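Local atomic coordinates of shikimate dehydrogenase (NADP(+)) (Peptoclostridium difficile, PDB entry 5DZS), a protein that probably catalyses the reversible NADPH-linked reduction of 3-dehydroshikimate to shikimate, a step of the chorismate pathway to aromatic amino acids. Residues I38-D47 with P63-Y71; D101-F109 with G128-D139. All coordinates share one frame; numbering follows the deposited sequence.

Interaction 1. Residues I38-D47 with P63-Y71; sequences ISKEDISKLD and PYKERIMKY. With SO4 (sulfate ion), chain D.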
loop_
_atom_site.group_PDB
_atom_site.type_symbol
_atom_site.label_atom_id
_atom_site.label_comp_id
_atom_site.label_asym_id
_atom_site.label_seq_id
_atom_site.Cartn_x
_atom_site.Cartn_y
_atom_site.Cartn_z
ATOM N N ILE B 38 2.623 24.165 -12.628
ATOM C CA ILE B 38 4.058 24.356 -12.772
ATOM C C ILE B 38 4.420 24.241 -14.228
ATOM O O ILE B 38 4.014 23.293 -14.916
ATOM C CB ILE B 38 4.866 23.346 -11.926
ATOM C CG1 ILE B 38 4.507 23.489 -10.438
ATOM C CG2 ILE B 38 6.366 23.529 -12.151
ATOM C CD1 ILE B 38 5.218 22.493 -9.563
ATOM N N SER B 39 5.220 25.195 -14.673
ATOM C CA SER B 39 5.621 25.280 -16.066
ATOM C C SER B 39 6.655 24.199 -16.423
ATOM O O SER B 39 7.368 23.692 -15.565
ATOM C CB SER B 39 6.223 26.654 -16.336
ATOM O OG SER B 39 7.504 26.783 -15.746
ATOM N N LYS B 40 6.792 23.911 -17.715
ATOM C CA LYS B 40 7.751 22.904 -18.141
ATOM C C LYS B 40 9.197 23.230 -17.741
ATOM O O LYS B 40 9.973 22.325 -17.430
ATOM C CB LYS B 40 7.704 22.757 -19.660
ATOM C CG LYS B 40 6.441 22.119 -20.188
ATOM C CD LYS B 40 6.550 21.961 -21.707
ATOM C CE LYS B 40 5.516 20.989 -22.252
ATOM N NZ LYS B 40 4.117 21.424 -22.004
ATOM N N GLU B 41 9.535 24.520 -17.728
ATOM C CA GLU B 41 10.886 24.957 -17.381
ATOM C C GLU B 41 11.197 24.896 -15.880
ATOM O O GLU B 41 12.357 25.038 -15.471
ATOM C CB GLU B 41 11.166 26.368 -17.928
ATOM C CG GLU B 41 10.156 27.455 -17.570
ATOM C CD GLU B 41 8.990 27.600 -18.558
ATOM O OE1 GLU B 41 8.619 26.636 -19.268
ATOM O OE2 GLU B 41 8.436 28.724 -18.626
ATOM N N ASP B 42 10.155 24.713 -15.071
ATOM C CA ASP B 42 10.293 24.613 -13.620
ATOM C C ASP B 42 10.095 23.236 -13.016
ATOM O O ASP B 42 10.266 23.058 -11.804
ATOM C CB ASP B 42 9.282 25.561 -12.949
ATOM C CG ASP B 42 9.669 27.019 -13.042
ATOM O OD1 ASP B 42 10.829 27.349 -13.408
ATOM O OD2 ASP B 42 8.801 27.881 -12.729
ATOM N N ILE B 43 9.713 22.242 -13.812
ATOM C CA ILE B 43 9.403 20.943 -13.214
ATOM C C ILE B 43 10.597 20.285 -12.494
ATOM O O ILE B 43 10.384 19.531 -11.505
ATOM C CB ILE B 43 8.703 20.009 -14.240
ATOM C CG1 ILE B 43 7.978 18.834 -13.553
ATOM C CG2 ILE B 43 9.679 19.536 -15.289
ATOM C CD1 ILE B 43 6.738 19.226 -12.777
ATOM N N SER B 44 11.824 20.591 -12.907
ATOM C CA SER B 44 12.996 20.047 -12.231
ATOM C C SER B 44 13.145 20.571 -10.808
ATOM O O SER B 44 13.897 20.004 -10.020
ATOM C CB SER B 44 14.271 20.396 -13.003
ATOM O OG SER B 44 14.508 21.788 -12.956
ATOM N N LYS B 45 12.389 21.618 -10.457
ATOM C CA LYS B 45 12.471 22.197 -9.114
ATOM C C LYS B 45 11.444 21.597 -8.143
ATOM O O LYS B 45 11.524 21.827 -6.927
ATOM C CB LYS B 45 12.243 23.722 -9.179
ATOM C CG LYS B 45 13.142 24.471 -10.159
ATOM C CD LYS B 45 12.730 25.910 -10.376
ATOM C CE LYS B 45 13.475 26.489 -11.574
ATOM N NZ LYS B 45 13.060 27.881 -11.878
ATOM N N LEU B 46 10.511 20.800 -8.643
ATOM C CA LEU B 46 9.432 20.294 -7.806
ATOM C C LEU B 46 9.918 19.437 -6.651
ATOM O O LEU B 46 9.475 19.595 -5.514
ATOM C CB LEU B 46 8.377 19.504 -8.612
ATOM C CG LEU B 46 7.252 18.822 -7.858
ATOM C CD1 LEU B 46 6.287 19.883 -7.334
ATOM C CD2 LEU B 46 6.472 17.849 -8.722
ATOM N N ASP B 47 10.813 18.484 -6.917
ATOM C CA ASP B 47 11.190 17.570 -5.851
ATOM C C ASP B 47 11.812 18.282 -4.643
ATOM O O ASP B 47 11.493 17.967 -3.496
ATOM C CB ASP B 47 12.085 16.388 -6.360
ATOM C CG ASP B 47 13.484 16.789 -6.677
ATOM O OD1 ASP B 47 13.732 17.319 -7.771
ATOM O OD2 ASP B 47 14.368 16.496 -5.844
ATOM N N PRO B 63 1.539 17.340 -18.459
ATOM C CA PRO B 63 2.271 16.380 -19.286
ATOM C C PRO B 63 3.501 15.810 -18.594
ATOM O O PRO B 63 4.508 15.512 -19.228
ATOM C CB PRO B 63 2.730 17.280 -20.438
ATOM C CG PRO B 63 3.058 18.543 -19.767
ATOM C CD PRO B 63 2.074 18.702 -18.618
ATOM N N TYR B 64 3.365 15.567 -17.293
ATOM C CA TYR B 64 4.530 15.235 -16.473
ATOM C C TYR B 64 4.589 13.824 -15.922
ATOM O O TYR B 64 5.516 13.528 -15.176
ATOM C CB TYR B 64 4.614 16.214 -15.272
ATOM C CG TYR B 64 4.701 17.686 -15.649
ATOM C CD1 TYR B 64 5.591 18.107 -16.618
ATOM C CD2 TYR B 64 3.924 18.648 -15.026
ATOM C CE1 TYR B 64 5.686 19.440 -16.963
ATOM C CE2 TYR B 64 4.009 19.987 -15.362
ATOM C CZ TYR B 64 4.888 20.370 -16.339
ATOM O OH TYR B 64 5.008 21.679 -16.717
ATOM N N LYS B 65 3.660 12.958 -16.292
ATOM C CA LYS B 65 3.645 11.632 -15.662
ATOM C C LYS B 65 4.903 10.800 -15.936
ATOM O O LYS B 65 5.284 9.976 -15.123
ATOM C CB LYS B 65 2.397 10.853 -16.022
ATOM C CG LYS B 65 1.101 11.520 -15.612
ATOM C CD LYS B 65 -0.036 10.580 -16.041
ATOM C CE LYS B 65 -1.421 11.075 -15.761
ATOM N NZ LYS B 65 -2.328 10.028 -16.341
ATOM N N GLU B 66 5.510 10.987 -17.095
ATOM C CA GLU B 66 6.760 10.282 -17.423
ATOM C C GLU B 66 7.996 11.063 -16.984
ATOM O O GLU B 66 8.934 10.488 -16.386
ATOM C CB GLU B 66 6.815 9.964 -18.939
ATOM C CG GLU B 66 5.650 9.091 -19.381
ATOM C CD GLU B 66 5.565 8.774 -20.875
ATOM O OE1 GLU B 66 6.599 8.626 -21.558
ATOM O OE2 GLU B 66 4.424 8.635 -21.362
ATOM N N ARG B 67 8.007 12.368 -17.274
ATOM C CA ARG B 67 9.171 13.223 -16.991
ATOM C C ARG B 67 9.493 13.371 -15.516
ATOM O O ARG B 67 10.635 13.668 -15.173
ATOM C CB ARG B 67 9.069 14.616 -17.645
ATOM C CG ARG B 67 8.997 14.581 -19.168
ATOM C CD ARG B 67 9.778 15.702 -19.880
ATOM N NE ARG B 67 9.332 17.088 -19.678
ATOM C CZ ARG B 67 9.930 17.971 -18.873
ATOM N NH1 ARG B 67 9.465 19.219 -18.780
ATOM N NH2 ARG B 67 11.003 17.624 -18.173
ATOM N N ILE B 68 8.502 13.190 -14.642
ATOM C CA ILE B 68 8.747 13.302 -13.219
ATOM C C ILE B 68 9.514 12.109 -12.626
ATOM O O ILE B 68 10.138 12.240 -11.566
ATOM C CB ILE B 68 7.401 13.468 -12.458
ATOM C CG1 ILE B 68 7.626 14.113 -11.082
ATOM C CG2 ILE B 68 6.660 12.136 -12.304
ATOM C CD1 ILE B 68 8.155 15.519 -11.150
ATOM N N MET B 69 9.504 10.971 -13.311
ATOM C CA MET B 69 10.110 9.746 -12.747
ATOM C C MET B 69 11.567 9.877 -12.380
ATOM O O MET B 69 11.986 9.359 -11.329
ATOM C CB MET B 69 9.874 8.554 -13.675
ATOM C CG MET B 69 8.373 8.286 -13.859
ATOM S SD MET B 69 7.937 6.844 -14.824
ATOM C CE MET B 69 8.647 5.547 -13.835
ATOM N N LYS B 70 12.339 10.605 -13.185
ATOM C CA LYS B 70 13.778 10.728 -12.916
ATOM C C LYS B 70 14.115 11.424 -11.608
ATOM O O LYS B 70 15.244 11.286 -11.122
ATOM C CB LYS B 70 14.489 11.444 -14.070
ATOM C CG LYS B 70 14.240 12.949 -14.142
ATOM C CD LYS B 70 14.961 13.578 -15.335
ATOM C CE LYS B 70 14.361 13.146 -16.654
ATOM N NZ LYS B 70 13.005 13.701 -16.907
ATOM N N TYR B 71 13.134 12.127 -11.023
ATOM C CA TYR B 71 13.354 12.900 -9.815
ATOM C C TYR B 71 12.963 12.139 -8.572
ATOM O O TYR B 71 13.109 12.663 -7.471
ATOM C CB TYR B 71 12.566 14.219 -9.856
ATOM C CG TYR B 71 12.942 15.083 -11.037
ATOM C CD1 TYR B 71 14.143 15.786 -11.050
ATOM C CD2 TYR B 71 12.120 15.177 -12.144
ATOM C CE1 TYR B 71 14.488 16.574 -12.127
ATOM C CE2 TYR B 71 12.468 15.969 -13.225
ATOM C CZ TYR B 71 13.656 16.640 -13.213
ATOM O OH TYR B 71 14.011 17.418 -14.273
HETATM S S SO4 D . 1.847 12.225 -19.897
HETATM O O1 SO4 D . 0.454 11.803 -20.113
HETATM O O2 SO4 D . 2.327 12.938 -21.132
HETATM O O3 SO4 D . 1.992 13.134 -18.737
HETATM O O4 SO4 D . 2.678 11.023 -19.691
HETATM O O HOH W 1 15.754 13.981 -7.350
#

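Interaction 2. Residues D101-F109 with G128-D139; sequences DYFGLDSMF and GASKAALTYFID. With SO4 (sulfate ion), chain D.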
loop_
_atom_site.group_PDB
_atom_site.type_symbol
_atom_site.label_atom_id
_atom_site.label_comp_id
_atom_site.label_asym_id
_atom_site.label_seq_id
_atom_site.Cartn_x
_atom_site.Cartn_y
_atom_site.Cartn_z
ATOM N N ASP B 101 -3.361 4.536 -12.304
ATOM C CA ASP B 101 -4.137 4.479 -13.584
ATOM C C ASP B 101 -4.707 3.096 -13.941
ATOM O O ASP B 101 -5.862 2.998 -14.416
ATOM C CB ASP B 101 -3.335 5.032 -14.794
ATOM C CG ASP B 101 -3.374 6.554 -14.895
ATOM O OD1 ASP B 101 -4.243 7.180 -14.267
ATOM O OD2 ASP B 101 -2.541 7.129 -15.644
ATOM N N TYR B 102 -3.917 2.035 -13.791
ATOM C CA TYR B 102 -4.408 0.677 -14.063
ATOM C C TYR B 102 -5.555 0.365 -13.090
ATOM O O TYR B 102 -6.599 -0.133 -13.502
ATOM C CB TYR B 102 -3.254 -0.337 -13.928
ATOM C CG TYR B 102 -3.529 -1.788 -14.253
ATOM C CD1 TYR B 102 -4.218 -2.614 -13.355
ATOM C CD2 TYR B 102 -3.012 -2.365 -15.395
ATOM C CE1 TYR B 102 -4.430 -3.947 -13.627
ATOM C CE2 TYR B 102 -3.209 -3.710 -15.667
ATOM C CZ TYR B 102 -3.925 -4.491 -14.773
ATOM O OH TYR B 102 -4.118 -5.824 -15.048
ATOM N N PHE B 103 -5.356 0.662 -11.808
ATOM C CA PHE B 103 -6.388 0.423 -10.786
ATOM C C PHE B 103 -7.713 1.134 -11.072
ATOM O O PHE B 103 -8.790 0.506 -11.009
ATOM C CB PHE B 103 -5.889 0.813 -9.389
ATOM C CG PHE B 103 -6.991 0.925 -8.390
ATOM C CD1 PHE B 103 -7.413 -0.189 -7.673
ATOM C CD2 PHE B 103 -7.667 2.116 -8.225
ATOM C CE1 PHE B 103 -8.471 -0.091 -6.778
ATOM C CE2 PHE B 103 -8.723 2.215 -7.341
ATOM C CZ PHE B 103 -9.126 1.107 -6.619
ATOM N N GLY B 104 -7.637 2.421 -11.427
ATOM C CA GLY B 104 -8.825 3.216 -11.710
ATOM C C GLY B 104 -9.572 2.705 -12.929
ATOM O O GLY B 104 -10.814 2.729 -12.944
ATOM N N LEU B 105 -8.837 2.275 -13.960
ATOM C CA LEU B 105 -9.462 1.725 -15.165
ATOM C C LEU B 105 -10.213 0.435 -14.805
ATOM O O LEU B 105 -11.376 0.258 -15.179
ATOM C CB LEU B 105 -8.422 1.427 -16.251
ATOM C CG LEU B 105 -7.756 2.624 -16.938
ATOM C CD1 LEU B 105 -6.422 2.224 -17.556
ATOM C CD2 LEU B 105 -8.690 3.223 -17.978
ATOM N N ASP B 106 -9.544 -0.440 -14.051
ATOM C CA ASP B 106 -10.147 -1.705 -13.647
ATOM C C ASP B 106 -11.463 -1.426 -12.928
ATOM O O ASP B 106 -12.486 -2.036 -13.208
ATOM C CB ASP B 106 -9.213 -2.487 -12.737
ATOM C CG ASP B 106 -9.828 -3.774 -12.246
ATOM O OD1 ASP B 106 -10.098 -4.656 -13.074
ATOM O OD2 ASP B 106 -10.029 -3.909 -11.028
ATOM N N SER B 107 -11.415 -0.489 -11.996
ATOM C CA SER B 107 -12.575 -0.069 -11.224
ATOM C C SER B 107 -13.747 0.416 -12.099
ATOM O O SER B 107 -14.902 -0.034 -11.926
ATOM C CB SER B 107 -12.141 1.055 -10.284
ATOM O OG SER B 107 -13.210 1.490 -9.483
ATOM N N MET B 108 -13.426 1.324 -13.027
ATOM C CA MET B 108 -14.376 1.930 -13.982
ATOM C C MET B 108 -15.036 0.881 -14.885
ATOM O O MET B 108 -16.237 0.938 -15.148
ATOM C CB MET B 108 -13.628 2.959 -14.849
ATOM C CG MET B 108 -14.422 3.556 -16.012
ATOM S SD MET B 108 -13.444 4.630 -17.114
ATOM C CE MET B 108 -12.303 3.444 -17.818
ATOM N N PHE B 109 -14.235 -0.058 -15.374
ATOM C CA PHE B 109 -14.730 -1.136 -16.254
ATOM C C PHE B 109 -15.671 -2.073 -15.512
ATOM O O PHE B 109 -16.698 -2.479 -16.054
ATOM C CB PHE B 109 -13.585 -1.919 -16.894
ATOM C CG PHE B 109 -13.039 -1.281 -18.138
ATOM C CD1 PHE B 109 -12.134 -0.243 -18.062
ATOM C CD2 PHE B 109 -13.424 -1.730 -19.389
ATOM C CE1 PHE B 109 -11.618 0.339 -19.204
ATOM C CE2 PHE B 109 -12.920 -1.144 -20.544
ATOM C CZ PHE B 109 -12.010 -0.114 -20.447
ATOM N N GLY B 128 0.870 8.577 -20.570
ATOM C CA GLY B 128 0.923 7.601 -19.477
ATOM C C GLY B 128 -0.379 6.842 -19.302
ATOM O O GLY B 128 -0.384 5.638 -19.001
ATOM N N ALA B 129 -1.485 7.564 -19.454
ATOM C CA ALA B 129 -2.851 6.987 -19.386
ATOM C C ALA B 129 -3.047 5.895 -20.434
ATOM O O ALA B 129 -3.582 4.821 -20.151
ATOM C CB ALA B 129 -3.891 8.082 -19.534
ATOM N N SER B 130 -2.585 6.171 -21.645
ATOM C CA SER B 130 -2.611 5.214 -22.717
ATOM C C SER B 130 -1.811 3.954 -22.360
ATOM O O SER B 130 -2.234 2.839 -22.682
ATOM C CB SER B 130 -2.028 5.863 -23.976
ATOM O OG SER B 130 -1.934 4.963 -25.059
ATOM N N LYS B 131 -0.659 4.137 -21.704
ATOM C CA LYS B 131 0.195 3.012 -21.315
ATOM C C LYS B 131 -0.505 2.116 -20.279
ATOM O O LYS B 131 -0.405 0.884 -20.335
ATOM C CB LYS B 131 1.546 3.510 -20.775
ATOM C CG LYS B 131 2.486 4.103 -21.821
ATOM C CD LYS B 131 3.754 4.656 -21.173
ATOM C CE LYS B 131 4.793 5.068 -22.201
ATOM N NZ LYS B 131 4.331 6.139 -23.125
ATOM N N ALA B 132 -1.223 2.743 -19.356
ATOM C CA ALA B 132 -1.964 2.015 -18.327
ATOM C C ALA B 132 -3.114 1.257 -18.950
ATOM O O ALA B 132 -3.390 0.121 -18.569
ATOM C CB ALA B 132 -2.491 2.958 -17.270
ATOM N N ALA B 133 -3.808 1.916 -19.874
ATOM C CA ALA B 133 -4.923 1.312 -20.584
ATOM C C ALA B 133 -4.447 0.131 -21.416
ATOM O O ALA B 133 -5.099 -0.924 -21.435
ATOM C CB ALA B 133 -5.627 2.345 -21.455
ATOM N N LEU B 134 -3.318 0.299 -22.103
ATOM C CA LEU B 134 -2.724 -0.785 -22.863
ATOM C C LEU B 134 -2.435 -1.960 -21.918
ATOM O O LEU B 134 -2.783 -3.092 -22.212
ATOM C CB LEU B 134 -1.438 -0.309 -23.558
ATOM C CG LEU B 134 -0.576 -1.342 -24.301
ATOM C CD1 LEU B 134 0.264 -0.657 -25.378
ATOM C CD2 LEU B 134 0.301 -2.163 -23.351
ATOM N N THR B 135 -1.811 -1.658 -20.784
ATOM C CA THR B 135 -1.451 -2.674 -19.790
ATOM C C THR B 135 -2.708 -3.399 -19.285
ATOM O O THR B 135 -2.744 -4.638 -19.223
ATOM C CB THR B 135 -0.669 -2.034 -18.617
ATOM O OG1 THR B 135 0.464 -1.311 -19.125
ATOM C CG2 THR B 135 -0.179 -3.087 -17.632
ATOM N N TYR B 136 -3.735 -2.627 -18.942
ATOM C CA TYR B 136 -4.992 -3.196 -18.464
ATOM C C TYR B 136 -5.664 -4.074 -19.516
ATOM O O TYR B 136 -6.045 -5.215 -19.223
ATOM C CB TYR B 136 -5.951 -2.088 -18.014
ATOM C CG TYR B 136 -7.331 -2.605 -17.718
ATOM C CD1 TYR B 136 -7.601 -3.265 -16.535
ATOM C CD2 TYR B 136 -8.356 -2.454 -18.636
ATOM C CE1 TYR B 136 -8.866 -3.753 -16.268
ATOM C CE2 TYR B 136 -9.625 -2.944 -18.388
ATOM C CZ TYR B 136 -9.878 -3.589 -17.204
ATOM O OH TYR B 136 -11.155 -4.079 -16.966
ATOM N N PHE B 137 -5.828 -3.547 -20.730
ATOM C CA PHE B 137 -6.471 -4.318 -21.803
ATOM C C PHE B 137 -5.761 -5.660 -22.088
ATOM O O PHE B 137 -6.418 -6.690 -22.246
ATOM C CB PHE B 137 -6.566 -3.513 -23.115
ATOM C CG PHE B 137 -7.652 -2.456 -23.148
ATOM C CD1 PHE B 137 -8.955 -2.738 -22.768
ATOM C CD2 PHE B 137 -7.391 -1.208 -23.696
ATOM C CE1 PHE B 137 -9.950 -1.767 -22.855
ATOM C CE2 PHE B 137 -8.378 -0.237 -23.792
ATOM C CZ PHE B 137 -9.655 -0.509 -23.370
ATOM N N ILE B 138 -4.431 -5.638 -22.168
ATOM C CA ILE B 138 -3.642 -6.851 -22.445
ATOM C C ILE B 138 -3.781 -7.886 -21.333
ATOM O O ILE B 138 -3.913 -9.081 -21.601
ATOM C CB ILE B 138 -2.138 -6.539 -22.618
ATOM C CG1 ILE B 138 -1.894 -5.598 -23.809
ATOM C CG2 ILE B 138 -1.340 -7.827 -22.795
ATOM C CD1 ILE B 138 -2.138 -6.210 -25.171
ATOM N N ASP B 139 -3.722 -7.429 -20.088
ATOM C CA ASP B 139 -3.876 -8.326 -18.950
ATOM C C ASP B 139 -5.276 -8.923 -18.899
ATOM O O ASP B 139 -5.459 -10.041 -18.417
ATOM C CB ASP B 139 -3.615 -7.586 -17.638
ATOM C CG ASP B 139 -2.159 -7.201 -17.447
ATOM O OD1 ASP B 139 -1.273 -7.662 -18.211
ATOM O OD2 ASP B 139 -1.894 -6.437 -16.502
HETATM S S SO4 D . 1.847 12.225 -19.897
HETATM O O1 SO4 D . 0.454 11.803 -20.113
HETATM O O2 SO4 D . 2.327 12.938 -21.132
HETATM O O3 SO4 D . 1.992 13.134 -18.737
HETATM O O4 SO4 D . 2.678 11.023 -19.691
#

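Interaction 1. Residues I38-D47 with P63-Y71
Tyr-64 OH gives its proton to the carbonyl oxygen of Ile-38, and at 2.6 Å from OH to O this is the shortest polar link between 38-47 and 63-71. The hydroxyl comes in tilted 28° from the carbonyl plane. The Tyr-64 ring that carries it is clamped on both faces: Pro-63 CD lies over the centre of one, and the Ile-43 side chain runs across the other, its CD1 3.8 Å from the ring centroid in a CH-pi contact. Ile-43 reaches this place because CG1 is anti to the backbone N (chi1 -162°). In one of the two modelled conformers of Arg-67, the other branch of Ile-43, CG2, lies 3.5 Å from Arg-67 NH1, while that NH1 makes a weak edge-on bond of 3.4 Å to Lys-40 O. Ile-68 CD1 fills in beside Ile-43 and meets Leu-46 CD2 at 3.8 Å, the two side chains crossing at about a right angle. Val-7 of strand 2-8 packs against Ile-43, Leu-46 and Tyr-64. Farther along, the Tyr-71 hydroxyl abuts Ser-44 CB at 3.2 Å, and Asp-47 OD1 approaches ring atom CD1 of Tyr-71 at 3.6 Å. At the exposed margin Lys-40 NZ passes near Pro-63 CG and forms a salt bridge with Glu-9. These contacts pin the loop that follows strand 57-60 against the turns leading into helix 46-53, within the substrate-binding domain of the shikimate dehydrogenase family; the loop carries Lys-65, the predicted proton acceptor.

Interaction 2. Residues D101-F109 with G128-D139
Tyr-102 and Tyr-136 interlock between helices 101-109 and 128-139, each side chain a knob in a hole of the other helix. Tyr-102 sits among Ala-132, Thr-135, Tyr-136 and Asp-139; Tyr-136 among Tyr-102, Leu-105, Asp-106 and Phe-109. The edge of the Tyr-136 ring points to the face of Tyr-102, with planes 78° apart and centroids separated by 5.7 Å. The backbones are nearest at Tyr-102 and Ala-132; the short alanine side chains let Asp-101 CB come to 3.3 Å from Ala-132 CB and Leu-105 CD1 to 3.5 Å from Ala-133 CA. The helix axes approach to 8.7 Å and cross at -57°. Helix 128-139 also packs on strands 120-124 and 144-149 of the six-stranded parallel sheet, as the first helix of the Rossmann-like nucleotide-binding domain, with helix 101-109 against its flank, Ala-133 and Phe-137 touching both that helix and the sheet. Deeper in, Phe-109 lays one face under Tyr-136 CE2 and brings CZ to 3.6 Å from Phe-137 CE1, completing an aromatic cluster. At the Asp-139 end the contact turns polar. With CG anti to the backbone N (chi1 -176°), Tyr-102 donates from OH to the anti lone pair of Asp-139 OD2 at 2.7 Å, an oxygen also salt-bridged to Arg-81. Packing is looser at another margin, where the partly exposed Asp-106 merely grazes Tyr-136, OD1 3.5 Å from CE1, and its OD2 pairs with Lys-110.

Centred about 23 Å apart, the two contacts meet at the predicted active site. Lys-65 NZ, from 63-71 in interaction 1, forms a 3.0 Å salt bridge with Asp-101 OD2 of interaction 2; Asp-101 OD1 accepts a hydrogen bond from Gln-239 NE2, both residues being predicted shikimate ligands. A second bridge, Glu-66 OE2 to Lys-131 NZ at 3.1 Å, links the loop of the substrate-binding domain to the first helix of the nucleotide-binding domain. In this crystal a sulfate, probably from the crystallisation liquor, lies between them: Lys-65 N donates to its O3 at 3.0 Å, and Gly-128 N, in one of its two modelled conformers, reaches O4 at 3.2 Å and O1 at 3.3 Å.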